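Local coordinates for protein Crov588 (Cafeteriavirus, PDB 6NYR) that is of unknown function but folds into a ring of leucine-rich repeats of the FNIP kind, a repeat architecture often used for protein binding, at residues K133-E136 with N137-P140; K155-E158 with N159-P162. One frame throughout, in Å; residues are numbered along the deposited sequence.

Contact 1. Residues K133-E136 with N137-P140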
loop_
_atom_site.group_PDB
_atom_site.type_symbol
_atom_site.label_atom_id
_atom_site.label_comp_id
_atom_site.label_asym_id
_atom_site.label_seq_id
_atom_site.Cartn_x
_atom_site.Cartn_y
_atom_site.Cartn_z
ATOM N N LYS A 133 -28.578 -25.139 12.429
ATOM C CA LYS A 133 -28.663 -26.127 11.364
ATOM C C LYS A 133 -29.379 -25.556 10.146
ATOM O O LYS A 133 -30.226 -24.663 10.252
ATOM C CB LYS A 133 -29.375 -27.384 11.868
ATOM C CG LYS A 133 -28.747 -27.928 13.147
ATOM C CD LYS A 133 -29.330 -29.262 13.588
ATOM C CE LYS A 133 -28.455 -29.899 14.672
ATOM N NZ LYS A 133 -28.063 -28.932 15.746
ATOM N N ILE A 134 -28.993 -26.062 8.976
ATOM C CA ILE A 134 -29.573 -25.654 7.703
ATOM C C ILE A 134 -30.007 -26.912 6.966
ATOM O O ILE A 134 -29.175 -27.781 6.675
ATOM C CB ILE A 134 -28.575 -24.869 6.841
ATOM C CG1 ILE A 134 -28.006 -23.680 7.604
ATOM C CG2 ILE A 134 -29.247 -24.396 5.550
ATOM C CD1 ILE A 134 -26.783 -23.076 6.945
ATOM N N VAL A 135 -31.299 -27.011 6.657
ATOM C CA VAL A 135 -31.812 -28.177 5.951
ATOM C C VAL A 135 -32.228 -27.808 4.534
ATOM O O VAL A 135 -31.896 -26.728 4.035
ATOM C CB VAL A 135 -32.990 -28.802 6.723
ATOM C CG1 VAL A 135 -32.521 -29.305 8.083
ATOM C CG2 VAL A 135 -34.124 -27.791 6.887
ATOM N N GLU A 136 -32.953 -28.714 3.881
ATOM C CA GLU A 136 -33.205 -28.604 2.450
ATOM C C GLU A 136 -34.168 -27.461 2.153
ATOM O O GLU A 136 -35.120 -27.215 2.898
ATOM C CB GLU A 136 -33.766 -29.925 1.917
ATOM C CG GLU A 136 -33.932 -29.986 0.409
ATOM C CD GLU A 136 -34.256 -31.388 -0.088
ATOM O OE1 GLU A 136 -34.517 -32.273 0.754
ATOM O OE2 GLU A 136 -34.246 -31.607 -1.319
ATOM N N ASN A 137 -33.911 -26.765 1.049
ATOM C CA ASN A 137 -34.743 -25.654 0.595
ATOM C C ASN A 137 -34.826 -24.533 1.624
ATOM O O ASN A 137 -35.874 -23.907 1.806
ATOM C CB ASN A 137 -36.147 -26.146 0.238
ATOM C CG ASN A 137 -36.157 -27.054 -0.969
ATOM O OD1 ASN A 137 -36.502 -28.235 -0.873
ATOM N ND2 ASN A 137 -35.777 -26.510 -2.117
ATOM N N VAL A 138 -33.709 -24.258 2.284
ATOM C CA VAL A 138 -33.576 -23.091 3.143
ATOM C C VAL A 138 -32.860 -21.965 2.416
ATOM O O VAL A 138 -33.298 -20.816 2.441
ATOM C CB VAL A 138 -32.849 -23.460 4.454
ATOM C CG1 VAL A 138 -32.587 -22.208 5.275
ATOM C CG2 VAL A 138 -33.671 -24.462 5.246
ATOM N N LEU A 139 -31.746 -22.293 1.772
ATOM C CA LEU A 139 -30.974 -21.313 1.030
ATOM C C LEU A 139 -31.688 -20.962 -0.271
ATOM O O LEU A 139 -32.236 -21.848 -0.937
ATOM C CB LEU A 139 -29.589 -21.879 0.734
ATOM C CG LEU A 139 -28.764 -22.277 1.961
ATOM C CD1 LEU A 139 -27.479 -22.978 1.552
ATOM C CD2 LEU A 139 -28.457 -21.043 2.803
ATOM N N PRO A 140 -31.710 -19.685 -0.649
ATOM C CA PRO A 140 -32.328 -19.306 -1.927
ATOM C C PRO A 140 -31.828 -20.180 -3.069
ATOM O O PRO A 140 -30.649 -20.528 -3.145
ATOM C CB PRO A 140 -31.912 -17.841 -2.102
ATOM C CG PRO A 140 -31.734 -17.336 -0.698
ATOM C CD PRO A 140 -31.235 -18.513 0.115
HETATM O O HOH W 1 -31.067 -24.952 1.993
#
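The carbonyl O of Val135 and the backbone N of Leu139 are joined through a single water, which donates to Val135 O at 2.8 Å and accepts from Leu139 N, also at 2.8 Å. No direct hydrogen bond runs between the two halves of this stretch, and the water spans the type II beta turn from Val135 to Val138 and reaches the next residue, Leu139. Asn137 takes the third turn position with a positive phi of 59°. CG2 of Val138 comes within 3.1 Å of Val135 O and meets Val135 CG2 at 3.7 Å. CG1 of Val138 lies opposite the backbone N (chi1 174°), on the side where CG2 of Ile134 waits. The two side chains cross at about a right angle, with Ile134 CG2 3.9 Å from Val138 CB; the same methyl reaches Leu139 CG at 4.2 Å. On the outer side, Glu136 and Asn137 run alongside each other, carboxylate and amide planes only 8° apart, and Asn137 OD1 rests against Glu136 CG at 3.4 Å. Ile134 also packs on Phe148, which ties the turn to the next coil. Ile134, Val138 and Leu139 are buried, while Val135, Glu136 and Asn137 are exposed, as on the outer turn of an FNIP leucine-rich repeat solenoid.

Contact 2. Residues K155-E158 with N159-P162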
loop_
_atom_site.group_PDB
_atom_site.type_symbol
_atom_site.label_atom_id
_atom_site.label_comp_id
_atom_site.label_asym_id
_atom_site.label_seq_id
_atom_site.Cartn_x
_atom_site.Cartn_y
_atom_site.Cartn_z
ATOM N N LYS A 155 -23.645 -29.706 10.497
ATOM C CA LYS A 155 -23.512 -30.601 9.357
ATOM C C LYS A 155 -24.186 -30.003 8.125
ATOM O O LYS A 155 -25.193 -29.298 8.217
ATOM C CB LYS A 155 -24.121 -31.969 9.677
ATOM C CG LYS A 155 -23.310 -32.813 10.658
ATOM C CD LYS A 155 -24.171 -33.876 11.343
ATOM C CE LYS A 155 -23.339 -34.722 12.300
ATOM N NZ LYS A 155 -24.175 -35.619 13.145
ATOM N N ILE A 156 -23.602 -30.285 6.963
ATOM C CA ILE A 156 -24.181 -29.958 5.662
ATOM C C ILE A 156 -24.364 -31.271 4.916
ATOM O O ILE A 156 -23.383 -31.974 4.634
ATOM C CB ILE A 156 -23.308 -28.979 4.862
ATOM C CG1 ILE A 156 -23.195 -27.646 5.603
ATOM C CG2 ILE A 156 -23.887 -28.730 3.477
ATOM C CD1 ILE A 156 -21.922 -27.456 6.351
ATOM N N VAL A 157 -25.615 -31.602 4.601
ATOM C CA VAL A 157 -25.928 -32.856 3.925
ATOM C C VAL A 157 -26.385 -32.601 2.494
ATOM O O VAL A 157 -26.355 -31.464 2.010
ATOM C CB VAL A 157 -26.995 -33.641 4.714
ATOM C CG1 VAL A 157 -26.486 -33.965 6.114
ATOM C CG2 VAL A 157 -28.304 -32.854 4.784
ATOM N N GLU A 158 -26.792 -33.668 1.809
ATOM C CA GLU A 158 -27.115 -33.597 0.391
ATOM C C GLU A 158 -28.306 -32.680 0.137
ATOM O O GLU A 158 -29.272 -32.653 0.903
ATOM C CB GLU A 158 -27.414 -35.011 -0.121
ATOM C CG GLU A 158 -27.179 -35.243 -1.599
ATOM C CD GLU A 158 -27.460 -36.686 -2.008
ATOM O OE1 GLU A 158 -27.843 -37.490 -1.132
ATOM O OE2 GLU A 158 -27.302 -37.012 -3.202
ATOM N N ASN A 159 -28.223 -31.929 -0.958
ATOM C CA ASN A 159 -29.302 -31.099 -1.485
ATOM C C ASN A 159 -29.668 -29.922 -0.584
ATOM O O ASN A 159 -30.760 -29.357 -0.722
ATOM C CB ASN A 159 -30.576 -31.916 -1.772
ATOM C CG ASN A 159 -30.326 -33.088 -2.700
ATOM O OD1 ASN A 159 -29.542 -32.991 -3.648
ATOM N ND2 ASN A 159 -31.004 -34.203 -2.440
ATOM N N VAL A 160 -28.799 -29.528 0.339
ATOM C CA VAL A 160 -29.021 -28.285 1.071
ATOM C C VAL A 160 -28.366 -27.106 0.358
ATOM O O VAL A 160 -28.905 -25.997 0.354
ATOM C CB VAL A 160 -28.509 -28.412 2.520
ATOM C CG1 VAL A 160 -29.063 -29.665 3.175
ATOM C CG2 VAL A 160 -26.993 -28.416 2.549
ATOM N N LEU A 161 -27.206 -27.323 -0.247
ATOM C CA LEU A 161 -26.538 -26.274 -1.005
ATOM C C LEU A 161 -27.169 -26.152 -2.387
ATOM O O LEU A 161 -27.355 -27.168 -3.069
ATOM C CB LEU A 161 -25.049 -26.573 -1.126
ATOM C CG LEU A 161 -24.274 -26.615 0.193
ATOM C CD1 LEU A 161 -22.836 -27.064 -0.047
ATOM C CD2 LEU A 161 -24.312 -25.264 0.894
ATOM N N PRO A 162 -27.530 -24.946 -2.822
ATOM C CA PRO A 162 -28.138 -24.809 -4.151
ATOM C C PRO A 162 -27.225 -25.366 -5.233
ATOM O O PRO A 162 -25.999 -25.257 -5.158
ATOM C CB PRO A 162 -28.328 -23.295 -4.309
ATOM C CG PRO A 162 -28.325 -22.747 -2.915
ATOM C CD PRO A 162 -27.446 -23.658 -2.101
HETATM O O HOH W 2 -25.333 -29.783 -0.337
#
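Asn159 lies beside Glu158 in the middle of a type II beta turn from Val157 to Val160, and its positive phi of 67° suits the third position of that turn. Its side chain points the same way as that of Glu158, yet the carboxylate and amide planes are 26° apart. Neither end of the amide comes closer to Glu158 than the 3.9 Å between Asn159 OD1 and Glu158 CG, a loose contact of the amide oxygen with a methylene, so the pair lie side by side without a polar contact while the extended glutamate carries its charge onward.

Val160 comes next and turns inward. With chi1 at -51°, its CG2 is tucked between its own backbone N and carbonyl carbon, and there it lies only 3.3 Å from CG2 of Ile156, closer than two methyls normally come, so the exact placement is doubtful. The same CG2 is 3.2 Å from Val157 O. The other branch, CG1, meets Val157 CG2 at 3.7 Å. CG2 thus touches both Ile156 and the carbonyl O of Val157, whereas CG1 stays with Val157.

Leu161 follows, crossing Ile156 at about a right angle, with its CG 3.9 Å from Ile156 CG2. One methyl of the isoleucine thus serves two partners, while Ile156 as a whole also leans on Phe170 and Phe174. The backbone N of Leu161 gives its hydrogen to a water at 3.1 Å, and that water donates in turn to Val157 O, likewise at 3.1 Å.

Chemically, the arrangement is consistent with a turn held by its backbone conformation, apolar contacts on its buried side and a water link between backbone polar groups, since no direct hydrogen bond crosses between its halves.

Overall arrangement
Contact 1 and contact 2 are the same turn met 22 residues later, on successive coils of the ring, with strand 145-147 between them along the chain. Their centres are only 7 Å apart, and they touch directly. Pro140 O packs on Pro162 CG at 3.2 Å, Glu136 CG on Asn159 O at 3.4 Å, and Leu139 CD1 reaches Val160 O at 3.5 Å, so the prolines meet as equivalents, while Glu136 and Leu139 meet residues offset by one from theirs. One difference stands out: Val138 and Val160 hold equivalent positions but differ in rotamer, so different methyls face Ile134 and Ile156. Lys133 NZ, hydrogen-bonded to Gln154 OE1, adds a polar tie toward the next coil.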